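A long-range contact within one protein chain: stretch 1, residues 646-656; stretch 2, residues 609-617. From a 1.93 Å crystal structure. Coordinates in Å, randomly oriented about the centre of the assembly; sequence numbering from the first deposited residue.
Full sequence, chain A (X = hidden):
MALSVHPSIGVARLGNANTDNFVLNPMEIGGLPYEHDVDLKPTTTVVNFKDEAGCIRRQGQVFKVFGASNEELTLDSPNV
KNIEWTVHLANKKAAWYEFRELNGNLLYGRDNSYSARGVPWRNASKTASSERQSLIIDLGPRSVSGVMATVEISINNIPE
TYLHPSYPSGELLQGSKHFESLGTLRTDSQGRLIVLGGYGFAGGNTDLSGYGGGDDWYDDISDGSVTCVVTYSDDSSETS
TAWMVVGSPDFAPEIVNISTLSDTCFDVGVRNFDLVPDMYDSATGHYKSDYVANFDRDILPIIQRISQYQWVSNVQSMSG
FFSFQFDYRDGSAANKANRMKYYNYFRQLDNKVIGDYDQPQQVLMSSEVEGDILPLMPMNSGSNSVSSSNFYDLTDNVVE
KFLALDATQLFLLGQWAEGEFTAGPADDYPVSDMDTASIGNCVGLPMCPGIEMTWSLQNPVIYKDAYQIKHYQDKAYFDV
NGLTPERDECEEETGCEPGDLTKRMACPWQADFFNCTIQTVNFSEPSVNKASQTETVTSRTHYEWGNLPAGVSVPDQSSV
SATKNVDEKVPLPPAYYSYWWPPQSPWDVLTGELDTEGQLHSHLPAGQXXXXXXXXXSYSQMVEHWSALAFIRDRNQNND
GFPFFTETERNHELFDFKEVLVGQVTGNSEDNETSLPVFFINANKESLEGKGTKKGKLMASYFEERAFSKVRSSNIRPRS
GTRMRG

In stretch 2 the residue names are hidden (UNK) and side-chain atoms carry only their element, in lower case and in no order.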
ATOM      1  N   THR A 646      15.602  -6.989 -34.299  1.00 11.12           N
ATOM      2  CA  THR A 646      16.059  -6.873 -32.965  1.00 11.29           C
ATOM      3  C   THR A 646      15.508  -5.618 -32.315  1.00 11.46           C
ATOM      4  O   THR A 646      14.982  -4.683 -32.971  1.00 11.75           O
ATOM      5  CB  THR A 646      17.628  -6.728 -32.841  1.00 11.72           C
ATOM      6  OG1 THR A 646      18.029  -5.447 -33.294  1.00 13.34           O
ATOM      7  CG2 THR A 646      18.379  -7.746 -33.674  1.00 12.45           C
ATOM      8  N   GLU A 647      15.700  -5.549 -30.992  1.00 12.24           N
ATOM      9  CA  GLU A 647      15.507  -4.299 -30.260  1.00 12.18           C
ATOM     10  C   GLU A 647      16.430  -3.242 -30.864  1.00 13.49           C
ATOM     11  O   GLU A 647      17.588  -3.525 -31.220  1.00 13.58           O
ATOM     12  CB  GLU A 647      15.984  -4.436 -28.786  1.00 13.33           C
ATOM     13  CG  GLU A 647      14.977  -5.166 -27.918  1.00 13.96           C
ATOM     14  CD  GLU A 647      15.270  -5.097 -26.452  1.00 15.82           C
ATOM     15  OE1 GLU A 647      16.454  -5.047 -26.109  1.00 16.21           O
ATOM     16  OE2 GLU A 647      14.302  -5.070 -25.688  1.00 15.30           O
ATOM     17  N   THR A 648      15.931  -2.022 -30.923  1.00 14.20           N
ATOM     18  CA  THR A 648      16.732  -0.821 -31.228  1.00 14.49           C
ATOM     19  C   THR A 648      16.202   0.286 -30.273  1.00 13.67           C
ATOM     20  O   THR A 648      14.993   0.281 -29.913  1.00 13.06           O
ATOM     21  CB  THR A 648      16.537  -0.364 -32.717  1.00 15.37           C
ATOM     22  OG1 THR A 648      15.163  -0.041 -32.989  1.00 14.60           O
ATOM     23  CG2 THR A 648      16.983  -1.472 -33.727  1.00 17.20           C
ATOM     24  N   GLU A 649      17.071   1.239 -29.938  1.00 12.66           N
ATOM     25  CA  GLU A 649      16.684   2.474 -29.282  1.00 14.91           C
ATOM     26  C   GLU A 649      16.064   2.291 -27.876  1.00 15.09           C
ATOM     27  O   GLU A 649      15.378   3.192 -27.352  1.00 15.43           O
ATOM     28  CB  GLU A 649      15.769   3.308 -30.163  1.00 16.14           C
ATOM     29  CG  GLU A 649      16.394   3.712 -31.489  1.00 18.05           C
ATOM     30  CD  GLU A 649      15.535   4.712 -32.234  1.00 17.25           C
ATOM     31  OE1 GLU A 649      15.450   5.881 -31.752  1.00 17.08           O
ATOM     32  OE2 GLU A 649      14.935   4.327 -33.289  1.00 17.45           O
ATOM     33  N   ARG A 650      16.425   1.203 -27.203  1.00 14.92           N
ATOM     34  CA  ARG A 650      15.988   1.026 -25.786  1.00 14.22           C
ATOM     35  C   ARG A 650      16.768   2.015 -24.948  1.00 14.42           C
ATOM     36  O   ARG A 650      17.936   2.225 -25.210  1.00 15.39           O
ATOM     37  CB  ARG A 650      16.286  -0.401 -25.293  1.00 15.41           C
ATOM     38  CG  ARG A 650      15.402  -0.787 -24.111  1.00 15.39           C
ATOM     39  CD  ARG A 650      15.697  -2.144 -23.522  1.00 15.71           C
ATOM     40  NE  ARG A 650      14.506  -2.720 -22.893  1.00 16.41           N
ATOM     41  CZ  ARG A 650      14.330  -2.975 -21.587  1.00 15.93           C
ATOM     42  NH1 ARG A 650      15.277  -2.805 -20.686  1.00 16.57           N
ATOM     43  NH2 ARG A 650      13.174  -3.447 -21.196  1.00 17.19           N
ATOM     44  N   ASN A 651      16.162   2.626 -23.935  1.00 16.79           N
ATOM     45  CA  ASN A 651      16.898   3.600 -23.069  1.00 16.94           C
ATOM     46  C   ASN A 651      17.516   2.799 -21.925  1.00 16.27           C
ATOM     47  O   ASN A 651      16.997   2.758 -20.757  1.00 17.87           O
ATOM     48  CB  ASN A 651      15.987   4.696 -22.592  1.00 17.76           C
ATOM     49  CG  ASN A 651      15.233   5.408 -23.741  1.00 21.29           C
ATOM     50  OD1 ASN A 651      15.457   5.195 -24.884  1.00 23.90           O
ATOM     51  ND2 ASN A 651      14.373   6.291 -23.389  1.00 23.03           N
ATOM     52  N   HIS A 652      18.615   2.162 -22.267  1.00 16.59           N
ATOM     53  CA  HIS A 652      19.224   1.200 -21.363  1.00 16.54           C
ATOM     54  C   HIS A 652      19.676   1.882 -20.075  1.00 19.89           C
ATOM     55  O   HIS A 652      19.682   1.253 -18.989  1.00 17.95           O
ATOM     56  CB  HIS A 652      20.455   0.554 -21.978  1.00 17.61           C
ATOM     57  CG  HIS A 652      20.165  -0.245 -23.193  1.00 18.03           C
ATOM     58  ND1 HIS A 652      19.358  -1.357 -23.177  1.00 18.01           N
ATOM     59  CD2 HIS A 652      20.548  -0.054 -24.488  1.00 18.26           C
ATOM     60  CE1 HIS A 652      19.293  -1.844 -24.406  1.00 19.91           C
ATOM     61  NE2 HIS A 652      20.009  -1.071 -25.218  1.00 18.24           N
ATOM     62  N   GLU A 653      19.993   3.174 -20.181  1.00 20.41           N
ATOM     63  CA  GLU A 653      20.513   3.910 -19.022  1.00 25.12           C
ATOM     64  C   GLU A 653      19.523   4.081 -17.881  1.00 24.62           C
ATOM     65  O   GLU A 653      19.933   4.281 -16.739  1.00 23.21           O
ATOM     66  CB  GLU A 653      21.104   5.252 -19.468  1.00 29.56           C
ATOM     67  CG  GLU A 653      22.423   4.990 -20.203  1.00 39.55           C
ATOM     68  CD  GLU A 653      23.344   6.245 -20.368  1.00 54.18           C
ATOM     69  OE1 GLU A 653      22.865   7.402 -20.316  1.00 63.11           O
ATOM     70  OE2 GLU A 653      24.571   6.087 -20.563  1.00 58.11           O
ATOM     71  N   LEU A 654      18.235   3.974 -18.189  1.00 20.60           N
ATOM     72  CA  LEU A 654      17.199   3.973 -17.179  1.00 22.60           C
ATOM     73  C   LEU A 654      17.279   2.838 -16.180  1.00 21.10           C
ATOM     74  O   LEU A 654      16.852   2.960 -15.025  1.00 21.92           O
ATOM     75  CB  LEU A 654      15.833   3.973 -17.850  1.00 21.31           C
ATOM     76  CG  LEU A 654      14.657   3.952 -16.872  1.00 22.88           C
ATOM     77  CD1 LEU A 654      14.604   5.246 -16.076  1.00 25.38           C
ATOM     78  CD2 LEU A 654      13.374   3.774 -17.639  1.00 24.60           C
ATOM     79  N   PHE A 655      17.752   1.695 -16.627  1.00 18.92           N
ATOM     80  CA  PHE A 655      17.570   0.472 -15.881  1.00 18.87           C
ATOM     81  C   PHE A 655      18.831   0.181 -15.082  1.00 22.80           C
ATOM     82  O   PHE A 655      19.928   0.460 -15.530  1.00 28.52           O
ATOM     83  CB  PHE A 655      17.249  -0.679 -16.849  1.00 17.90           C
ATOM     84  CG  PHE A 655      16.001  -0.487 -17.611  1.00 19.17           C
ATOM     85  CD1 PHE A 655      14.795  -0.816 -17.028  1.00 19.24           C
ATOM     86  CD2 PHE A 655      15.998   0.006 -18.890  1.00 18.17           C
ATOM     87  CE1 PHE A 655      13.615  -0.632 -17.702  1.00 19.62           C
ATOM     88  CE2 PHE A 655      14.832   0.261 -19.558  1.00 16.74           C
ATOM     89  CZ  PHE A 655      13.623  -0.128 -18.988  1.00 17.76           C
ATOM     90  N   ASP A 656      18.676  -0.337 -13.896  1.00 20.40           N
ATOM     91  CA  ASP A 656      19.743  -0.956 -13.190  1.00 21.56           C
ATOM     92  C   ASP A 656      19.705  -2.430 -13.423  1.00 20.19           C
ATOM     93  O   ASP A 656      18.708  -2.982 -13.954  1.00 17.22           O
ATOM     94  CB  ASP A 656      19.544  -0.746 -11.694  1.00 26.25           C
ATOM     95  CG  ASP A 656      20.184   0.476 -11.172  1.00 37.43           C
ATOM     96  OD1 ASP A 656      20.291   1.527 -11.921  1.00 37.74           O
ATOM     97  OD2 ASP A 656      20.487   0.355  -9.958  1.00 35.25           O
ATOM     98  N   UNK A 609      17.607 -13.895 -26.997  1.00 11.37           N
ATOM     99  CA  UNK A 609      16.217 -13.613 -26.808  1.00 11.77           C
ATOM    100  C   UNK A 609      15.938 -13.313 -25.366  1.00 12.51           C
ATOM    101  O   UNK A 609      16.304 -14.082 -24.522  1.00 15.61           O
ATOM    102  n   UNK A 609      12.404 -15.700 -28.733  1.00 12.82           N
ATOM    103  o   UNK A 609      12.820 -16.338 -26.589  1.00 13.38           O
ATOM    104  c   UNK A 609      15.324 -14.754 -27.266  1.00 11.43           C
ATOM    105  c   UNK A 609      13.865 -14.329 -27.380  1.00 12.72           C
ATOM    106  c   UNK A 609      12.953 -15.522 -27.527  1.00 12.36           C
ATOM    107  N   UNK A 610      15.315 -12.214 -25.069  1.00 13.79           N
ATOM    108  CA  UNK A 610      15.067 -11.844 -23.684  1.00 14.27           C
ATOM    109  C   UNK A 610      13.741 -11.174 -23.589  1.00 13.67           C
ATOM    110  O   UNK A 610      13.100 -10.876 -24.564  1.00 11.74           O
ATOM    111  c   UNK A 610      16.151 -10.862 -23.124  1.00 18.66           C
ATOM    112  c   UNK A 610      17.527 -11.412 -23.310  1.00 26.09           C
ATOM    113  c   UNK A 610      16.033  -9.448 -23.615  1.00 20.24           C
ATOM    114  c   UNK A 610      15.952  -9.222 -25.058  1.00 21.96           C
ATOM    115  N   UNK A 611      13.305 -10.927 -22.369  1.00 13.79           N
ATOM    116  CA  UNK A 611      12.004 -10.282 -22.198  1.00 13.56           C
ATOM    117  C   UNK A 611      12.005  -8.799 -22.602  1.00 13.65           C
ATOM    118  O   UNK A 611      12.829  -7.942 -22.139  1.00 14.12           O
ATOM    119  c   UNK A 611      11.494 -10.439 -20.772  1.00 13.63           C
ATOM    120  n   UNK A 611       9.091 -10.437 -21.001  1.00 17.81           N
ATOM    121  o   UNK A 611      10.009  -8.649 -20.047  1.00 15.89           O
ATOM    122  c   UNK A 611      10.129  -9.752 -20.580  1.00 16.14           C
ATOM    123  N   UNK A 612      11.062  -8.474 -23.466  1.00 12.88           N
ATOM    124  CA  UNK A 612      10.958  -7.124 -24.010  1.00 13.37           C
ATOM    125  C   UNK A 612      10.816  -6.024 -22.917  1.00 13.96           C
ATOM    126  O   UNK A 612      11.310  -4.911 -23.054  1.00 13.66           O
ATOM    127  c   UNK A 612       9.736  -7.050 -24.939  1.00 12.81           C
ATOM    128  c   UNK A 612      10.139  -5.078 -26.472  1.00 12.33           C
ATOM    129  c   UNK A 612       8.332  -4.952 -24.937  1.00 12.33           C
ATOM    130  c   UNK A 612       8.809  -3.157 -26.422  1.00 12.23           C
ATOM    131  o   UNK A 612       8.545  -1.920 -26.878  1.00 13.75           O
ATOM    132  c   UNK A 612       8.026  -3.725 -25.426  1.00 12.90           C
ATOM    133  c   UNK A 612       9.848  -3.836 -26.958  1.00 11.58           C
ATOM    134  c   UNK A 612       9.386  -5.671 -25.456  1.00 11.66           C
ATOM    135  N   UNK A 613      10.002  -6.320 -21.910  1.00 13.69           N
ATOM    136  CA  UNK A 613       9.710  -5.332 -20.870  1.00 14.40           C
ATOM    137  C   UNK A 613      10.588  -5.482 -19.642  1.00 14.67           C
ATOM    138  O   UNK A 613      10.212  -4.966 -18.612  1.00 18.05           O
ATOM    139  c   UNK A 613       8.255  -5.462 -20.455  1.00 13.49           C
ATOM    140  N   UNK A 614      11.731  -6.117 -19.735  1.00 14.07           N
ATOM    141  CA  UNK A 614      12.539  -6.422 -18.556  1.00 13.60           C
ATOM    142  C   UNK A 614      12.849  -5.071 -17.883  1.00 14.92           C
ATOM    143  O   UNK A 614      13.245  -4.108 -18.516  1.00 13.81           O
ATOM    144  n   UNK A 614      17.004  -5.369 -23.415  1.00 13.71           N
ATOM    145  n   UNK A 614      16.508  -6.582 -21.506  1.00 12.41           N
ATOM    146  n   UNK A 614      14.859  -6.240 -23.129  1.00 13.66           N
ATOM    147  c   UNK A 614      16.113  -6.080 -22.678  1.00 13.65           C
ATOM    148  c   UNK A 614      13.756  -7.171 -18.941  1.00 14.15           C
ATOM    149  c   UNK A 614      14.717  -6.431 -19.902  1.00 13.77           C
ATOM    150  c   UNK A 614      15.670  -7.348 -20.611  1.00 13.99           C
ATOM    151  N   UNK A 615      12.701  -5.048 -16.568  1.00 14.85           N
ATOM    152  CA  UNK A 615      12.963  -3.870 -15.800  1.00 13.86           C
ATOM    153  C   UNK A 615      11.743  -3.043 -15.448  1.00 16.08           C
ATOM    154  O   UNK A 615      11.773  -2.254 -14.507  1.00 15.68           O
ATOM    155  N   UNK A 616      10.685  -3.181 -16.235  1.00 15.53           N
ATOM    156  CA  UNK A 616       9.397  -2.552 -15.943  1.00 18.60           C
ATOM    157  C   UNK A 616       8.641  -3.575 -15.152  1.00 18.12           C
ATOM    158  O   UNK A 616       7.976  -4.442 -15.694  1.00 18.08           O
ATOM    159  c   UNK A 616       8.579  -2.253 -17.175  1.00 19.52           C
ATOM    160  c   UNK A 616       7.329  -1.413 -16.812  1.00 21.03           C
ATOM    161  c   UNK A 616       9.567  -0.060 -17.873  1.00 27.75           C
ATOM    162  c   UNK A 616       9.366  -1.482 -18.180  1.00 25.35           C
ATOM    163  N   UNK A 617       8.836  -3.533 -13.851  1.00 14.50           N
ATOM    164  CA  UNK A 617       8.416  -4.631 -12.966  1.00 16.56           C
ATOM    165  C   UNK A 617       7.001  -4.426 -12.354  1.00 16.68           C
ATOM    166  O   UNK A 617       6.502  -5.317 -11.675  1.00 17.13           O
ATOM    167  c   UNK A 617       9.432  -4.826 -11.866  1.00 16.77           C
ATOM    168  o   UNK A 617      10.636  -6.591 -12.958  1.00 18.67           O
ATOM    169  c   UNK A 617      10.710  -5.487 -12.395  1.00 16.16           C
ATOM    170  n   UNK A 617      11.861  -4.858 -12.203  1.00 16.43           N
TER
HETATM  171  O   HOH W   1      12.554  -3.142 -24.857  1.00 13.88           O

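Position 609 carries three side-chain carbons in a row, the third bearing one oxygen and one nitrogen. This terminal amide on a two-methylene stem is glutamine, Q609, and it lies out of reach of stretch 1.

At position 610 there are four carbons, forked at the first, with one arm two carbons long that reaches the E647 carboxylate. The branching identifies isoleucine, I610; I610 CD1 lies 4.3 Å from E647 OE1.

Position 611 has two carbons, the second with one oxygen and one nitrogen, and its CA-to-CB bond points away from stretch 1. The shorter amide is asparagine, N611; its backbone opens a type I turn that runs to position 614.

Position 612 has one carbon and then a six-carbon ring bearing one oxygen; the ring lies near the E647 carboxylate, and the carbonyl oxygen accepts from R650. It is tyrosine, Y612. Y612 CD1 lies 4.2 Å from E647 OE2, but the stronger link is through the main chain, where R650 NH2 donates to Y612 O at 3.0 Å.

Position 613 has a single side-chain carbon, pointing away from stretch 1, and is therefore alanine, A613.

Position 614 extends three carbons, a nitrogen, and a carbon carrying two further nitrogens. Its planar end lies flat on the R650 guanidinium and reaches the E647 carboxylate. The pattern is that of arginine, R614. R614 NH1 donates to E647 OE2 at 2.9 Å and R614 NH2 to E647 OE1 at 2.8 Å, a two-pronged salt bridge. R614 NH1 also donates to N611 O at 2.8 Å.

Position 615 has no side-chain atoms and is glycine, G615. An ideal CB here would fall 2.4 Å from F655 CD1, a clash, and the backbone angles would also jam it against the preceding carbonyl oxygen.

Position 616 again shows four carbons forked at the first, the two-carbon arm meeting the edge of the F655 ring; hence isoleucine, I616, with CD1 4.1 Å from F655 CE1.

Position 617 has two carbons, the second with oxygen and nitrogen: asparagine, N617, without contact to stretch 1.

The contact centres on the stacked guanidinium groups of R614 and R650, their planes at 19°. The proximity of like charges is offset by E647, which pairs with R614 and also forms a long salt bridge with R650, E647 OE2 to R650 NE at 3.7 Å. R650 NH2 donates to R614 O at 2.8 Å, so R650 holds two carbonyls of the turn, Y612 O and R614 O. A water accepts from R650 NE and donates to E647 OE2 and Y612 O. Beyond this polar cluster, F655 packs against G615 and I616.

Stretch 2 (609-617) QINYARGIN
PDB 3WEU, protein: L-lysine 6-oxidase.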